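Local coordinates for protein transcriptional regulator (Streptococcus thermophilus LMD-9, PDB 5JUB) that binds DNA through a helix-turn-helix domain as the transcriptional regulator ComR and binds the signalling peptide ComS, at a contact of chain A with DNA. Residues are numbered along the deposited sequence; one frame, centred on the assembly and turned at random.

A contact of chain A with DNA. Residues 36, 39-40, 45-48, 51. With nucleotides of chain B.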
ATOM      1  N   GLN A  36     -44.127  -5.413 -13.390  1.00 71.00           N
ATOM      2  CA  GLN A  36     -43.017  -5.616 -12.465  1.00 65.61           C
ATOM      3  C   GLN A  36     -41.872  -4.654 -12.753  1.00 74.13           C
ATOM      4  O   GLN A  36     -41.224  -4.158 -11.824  1.00 71.18           O
ATOM      5  CB  GLN A  36     -42.532  -7.064 -12.529  1.00 64.90           C
ATOM      6  CG  GLN A  36     -41.387  -7.374 -11.575  1.00 73.12           C
ATOM      7  CD  GLN A  36     -41.764  -7.169 -10.120  1.00 72.63           C
ATOM      8  OE1 GLN A  36     -42.933  -7.267  -9.749  1.00 72.51           O
ATOM      9  NE2 GLN A  36     -40.771  -6.876  -9.287  1.00 80.46           N
ATOM     10  N   ARG A  39     -42.381  -1.544 -10.966  1.00 80.88           N
ATOM     11  CA  ARG A  39     -42.028  -1.668  -9.556  1.00 76.05           C
ATOM     12  C   ARG A  39     -40.519  -1.707  -9.355  1.00 76.19           C
ATOM     13  O   ARG A  39     -40.019  -1.198  -8.345  1.00 78.70           O
ATOM     14  CB  ARG A  39     -42.676  -2.918  -8.957  1.00 78.86           C
ATOM     15  CG  ARG A  39     -44.171  -2.784  -8.698  1.00 77.35           C
ATOM     16  CD  ARG A  39     -44.693  -3.939  -7.854  1.00 76.66           C
ATOM     17  NE  ARG A  39     -44.980  -5.130  -8.648  1.00 75.28           N
ATOM     18  CZ  ARG A  39     -46.204  -5.532  -8.975  1.00 75.72           C
ATOM     19  NH1 ARG A  39     -47.260  -4.840  -8.570  1.00 77.27           N
ATOM     20  NH2 ARG A  39     -46.374  -6.629  -9.700  1.00 78.45           N
ATOM     21  N   ILE A  40     -39.780  -2.296 -10.296  1.00 75.27           N
ATOM     22  CA  ILE A  40     -38.327  -2.355 -10.172  1.00 76.56           C
ATOM     23  C   ILE A  40     -37.720  -0.970 -10.366  1.00 74.93           C
ATOM     24  O   ILE A  40     -36.874  -0.529  -9.579  1.00 71.11           O
ATOM     25  CB  ILE A  40     -37.741  -3.371 -11.169  1.00 66.16           C
ATOM     26  CG1 ILE A  40     -38.234  -4.783 -10.848  1.00 67.35           C
ATOM     27  CG2 ILE A  40     -36.221  -3.321 -11.149  1.00 68.48           C
ATOM     28  CD1 ILE A  40     -37.783  -5.825 -11.846  1.00 63.33           C
ATOM     29  N   SER A  45     -39.915  -2.691  -5.696  1.00 78.91           N
ATOM     30  CA  SER A  45     -39.435  -4.058  -5.580  1.00 71.92           C
ATOM     31  C   SER A  45     -37.973  -4.122  -5.995  1.00 77.04           C
ATOM     32  O   SER A  45     -37.529  -3.388  -6.881  1.00 80.73           O
ATOM     33  CB  SER A  45     -40.266  -5.022  -6.438  1.00 71.77           C
ATOM     34  OG  SER A  45     -41.626  -5.013  -6.043  1.00 83.06           O
ATOM     35  N   LEU A  46     -37.232  -5.011  -5.338  1.00 78.23           N
ATOM     36  CA  LEU A  46     -35.840  -5.256  -5.679  1.00 71.99           C
ATOM     37  C   LEU A  46     -35.759  -6.459  -6.602  1.00 72.00           C
ATOM     38  O   LEU A  46     -36.229  -7.545  -6.226  1.00 81.39           O
ATOM     39  CB  LEU A  46     -35.016  -5.491  -4.419  1.00 72.84           C
ATOM     40  CG  LEU A  46     -33.567  -5.952  -4.580  1.00 67.80           C
ATOM     41  CD1 LEU A  46     -32.654  -5.165  -3.654  1.00 70.21           C
ATOM     42  CD2 LEU A  46     -33.462  -7.442  -4.293  1.00 80.19           C
ATOM     43  N   PRO A  47     -35.186  -6.331  -7.795  1.00 74.17           N
ATOM     44  CA  PRO A  47     -35.223  -7.440  -8.752  1.00 65.19           C
ATOM     45  C   PRO A  47     -34.325  -8.591  -8.332  1.00 65.34           C
ATOM     46  O   PRO A  47     -33.287  -8.406  -7.692  1.00 63.81           O
ATOM     47  CB  PRO A  47     -34.726  -6.799 -10.052  1.00 72.06           C
ATOM     48  CG  PRO A  47     -33.839  -5.692  -9.592  1.00 66.13           C
ATOM     49  CD  PRO A  47     -34.468  -5.160  -8.331  1.00 72.48           C
ATOM     50  N   SER A  48     -34.743  -9.797  -8.705  1.00 72.15           N
ATOM     51  CA  SER A  48     -33.936 -10.981  -8.471  1.00 65.55           C
ATOM     52  C   SER A  48     -32.834 -11.082  -9.523  1.00 64.91           C
ATOM     53  O   SER A  48     -32.761 -10.292 -10.468  1.00 69.58           O
ATOM     54  CB  SER A  48     -34.810 -12.234  -8.480  1.00 69.12           C
ATOM     55  OG  SER A  48     -35.472 -12.386  -9.725  1.00 64.61           O
ATOM     56  N   ARG A  51     -34.143 -12.015 -13.148  1.00 62.59           N
ATOM     57  CA  ARG A  51     -34.773 -10.891 -13.827  1.00 64.65           C
ATOM     58  C   ARG A  51     -33.782  -9.767 -14.092  1.00 66.76           C
ATOM     59  O   ARG A  51     -33.889  -9.084 -15.116  1.00 59.38           O
ATOM     60  CB  ARG A  51     -35.957 -10.380 -13.006  1.00 63.70           C
ATOM     61  CG  ARG A  51     -36.871 -11.488 -12.498  1.00 75.04           C
ATOM     62  CD  ARG A  51     -37.331 -12.397 -13.624  1.00 69.71           C
ATOM     63  NE  ARG A  51     -37.846 -13.670 -13.127  1.00 86.79           N
ATOM     64  CZ  ARG A  51     -39.134 -13.939 -12.942  1.00 77.40           C
ATOM     65  NH1 ARG A  51     -40.052 -13.024 -13.218  1.00 78.48           N
ATOM     66  NH2 ARG A  51     -39.506 -15.126 -12.485  1.00 73.16           N
TER
ATOM     67  P    DA B  12     -39.218  -7.102  -2.601  1.00 83.47           P
ATOM     68  OP1  DA B  12     -38.018  -6.245  -2.492  1.00 83.94           O
ATOM     69  OP2  DA B  12     -40.556  -6.496  -2.416  1.00 83.68           O
ATOM     70  O5'  DA B  12     -39.190  -7.833  -4.018  1.00 82.41           O
ATOM     71  C5'  DA B  12     -38.261  -8.885  -4.236  1.00 76.54           C
ATOM     72  C4'  DA B  12     -38.791  -9.883  -5.247  1.00 80.55           C
ATOM     73  O4'  DA B  12     -39.975 -10.533  -4.719  1.00 74.88           O
ATOM     74  C3'  DA B  12     -39.192  -9.285  -6.595  1.00 69.30           C
ATOM     75  O3'  DA B  12     -38.674 -10.085  -7.641  1.00 75.89           O
ATOM     76  C2'  DA B  12     -40.720  -9.315  -6.565  1.00 72.47           C
ATOM     77  C1'  DA B  12     -40.987 -10.535  -5.699  1.00 78.37           C
ATOM     78  N9   DA B  12     -42.278 -10.498  -5.020  1.00 74.10           N
ATOM     79  C8   DA B  12     -42.705  -9.567  -4.118  1.00 75.66           C
ATOM     80  N7   DA B  12     -43.915  -9.787  -3.661  1.00 80.30           N
ATOM     81  C5   DA B  12     -44.308 -10.946  -4.308  1.00 76.86           C
ATOM     82  C6   DA B  12     -45.494 -11.704  -4.258  1.00 75.70           C
ATOM     83  N6   DA B  12     -46.540 -11.385  -3.491  1.00 75.64           N
ATOM     84  N1   DA B  12     -45.563 -12.808  -5.031  1.00 77.64           N
ATOM     85  C2   DA B  12     -44.512 -13.125  -5.798  1.00 77.91           C
ATOM     86  N3   DA B  12     -43.348 -12.492  -5.928  1.00 73.38           N
ATOM     87  C4   DA B  12     -43.310 -11.399  -5.149  1.00 69.99           C
ATOM     88  P    DT B  13     -38.594  -9.505  -9.135  1.00 70.89           P
ATOM     89  OP1  DT B  13     -37.383 -10.081  -9.757  1.00 74.30           O
ATOM     90  OP2  DT B  13     -38.751  -8.036  -9.055  1.00 73.32           O
ATOM     91  O5'  DT B  13     -39.891 -10.114  -9.845  1.00 77.96           O
ATOM     92  C5'  DT B  13     -40.088 -11.522  -9.858  1.00 76.32           C
ATOM     93  C4'  DT B  13     -41.520 -11.874 -10.214  1.00 73.87           C
ATOM     94  O4'  DT B  13     -42.389 -11.605  -9.099  1.00 71.34           O
ATOM     95  C3'  DT B  13     -42.116 -11.099 -11.393  1.00 74.01           C
ATOM     96  O3'  DT B  13     -42.171 -11.941 -12.541  1.00 76.37           O
ATOM     97  C2'  DT B  13     -43.525 -10.689 -10.914  1.00 73.94           C
ATOM     98  C1'  DT B  13     -43.685 -11.461  -9.607  1.00 76.00           C
ATOM     99  N1   DT B  13     -44.531 -10.765  -8.593  1.00 72.75           N
ATOM    100  C2   DT B  13     -45.745 -11.312  -8.244  1.00 74.53           C
ATOM    101  O2   DT B  13     -46.172 -12.347  -8.720  1.00 78.50           O
ATOM    102  N3   DT B  13     -46.444 -10.601  -7.306  1.00 71.55           N
ATOM    103  C4   DT B  13     -46.063  -9.420  -6.696  1.00 79.90           C
ATOM    104  O4   DT B  13     -46.764  -8.854  -5.862  1.00 71.98           O
ATOM    105  C5   DT B  13     -44.780  -8.899  -7.109  1.00 75.91           C
ATOM    106  C7   DT B  13     -44.258  -7.623  -6.517  1.00 67.95           C
ATOM    107  C6   DT B  13     -44.084  -9.589  -8.026  1.00 74.42           C
ATOM    108  P    DG B  14     -42.847 -11.430 -13.906  1.00 73.01           P
ATOM    109  OP1  DG B  14     -42.206 -12.173 -15.014  1.00 72.26           O
ATOM    110  OP2  DG B  14     -42.835  -9.951 -13.913  1.00 65.00           O
ATOM    111  O5'  DG B  14     -44.365 -11.918 -13.786  1.00 91.65           O
ATOM    112  C5'  DG B  14     -44.650 -13.297 -13.568  1.00 81.86           C
ATOM    113  C4'  DG B  14     -46.147 -13.532 -13.473  1.00 76.26           C
ATOM    114  O4'  DG B  14     -46.656 -12.945 -12.248  1.00 78.69           O
ATOM    115  C3'  DG B  14     -46.969 -12.927 -14.615  1.00 85.31           C
ATOM    116  O3'  DG B  14     -47.925 -13.870 -15.077  1.00 87.00           O
ATOM    117  C2'  DG B  14     -47.639 -11.715 -13.970  1.00 85.43           C
ATOM    118  C1'  DG B  14     -47.802 -12.180 -12.533  1.00 84.44           C
ATOM    119  N9   DG B  14     -47.877 -11.083 -11.573  1.00 82.07           N
ATOM    120  C8   DG B  14     -46.953 -10.084 -11.385  1.00 84.23           C
ATOM    121  N7   DG B  14     -47.288  -9.237 -10.452  1.00 85.62           N
ATOM    122  C5   DG B  14     -48.511  -9.705  -9.989  1.00 84.64           C
ATOM    123  C6   DG B  14     -49.358  -9.195  -8.977  1.00 84.50           C
ATOM    124  O6   DG B  14     -49.190  -8.196  -8.265  1.00 83.30           O
ATOM    125  N1   DG B  14     -50.504  -9.972  -8.826  1.00 85.62           N
ATOM    126  C2   DG B  14     -50.793 -11.100  -9.560  1.00 90.18           C
ATOM    127  N2   DG B  14     -51.947 -11.718  -9.270  1.00 94.47           N
ATOM    128  N3   DG B  14     -50.007 -11.587 -10.510  1.00 87.99           N
ATOM    129  C4   DG B  14     -48.888 -10.841 -10.670  1.00 83.85           C
TER
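Helix 34-42, the recognition helix of the helix-turn-helix domain, faces the major groove of the duplex, while the following loop and the start of helix 49-58 follow the backbone of chain B. Base readout centres on Arg39. Its chain bends at chi3 (-83°) and brings Arg39 NH2 to 2.9 Å from N7 on the Hoogsteen edge of DG14, a close polar approach whose N-H is not aimed at the nitrogen. The same NH2 lies over the pyrimidine face of DT13 in a cation-pi contact, and Arg39 CZ packs 3.8 Å from the methyl C7 of DT13. Gln36 helps to fix this guanidinium: with CG anti to the backbone N (chi1 -179°), Gln36 OE1 lies in the guanidinium plane and accepts a hydrogen bond from Arg39 NE at 3.2 Å, the donor above the amide carbonyl plane. Ser45 sends OG toward the same methyl, 3.7 Å from C7 of DT13.

The backbone is held at successive phosphates. Leu46 N donates to the phosphate oxygen OP1 of DA12 at 3.2 Å. OP1 of DT13 is gripped twice by Ser48, by its N at 2.9 Å in a nearly straight bond (172° at H) and by its OG at 3.0 Å. Arg51, bent at chi2, lays one guanidinium face toward C5' of DT13, hydrogen-bonds O3' of DT13 through NH1 and forms a salt bridge from NH1 to OP1 of DG14 at 2.9 Å. The backbone contacts probably hold the recognition helix in the groove, where Arg39 can meet the DT13-DG14 step.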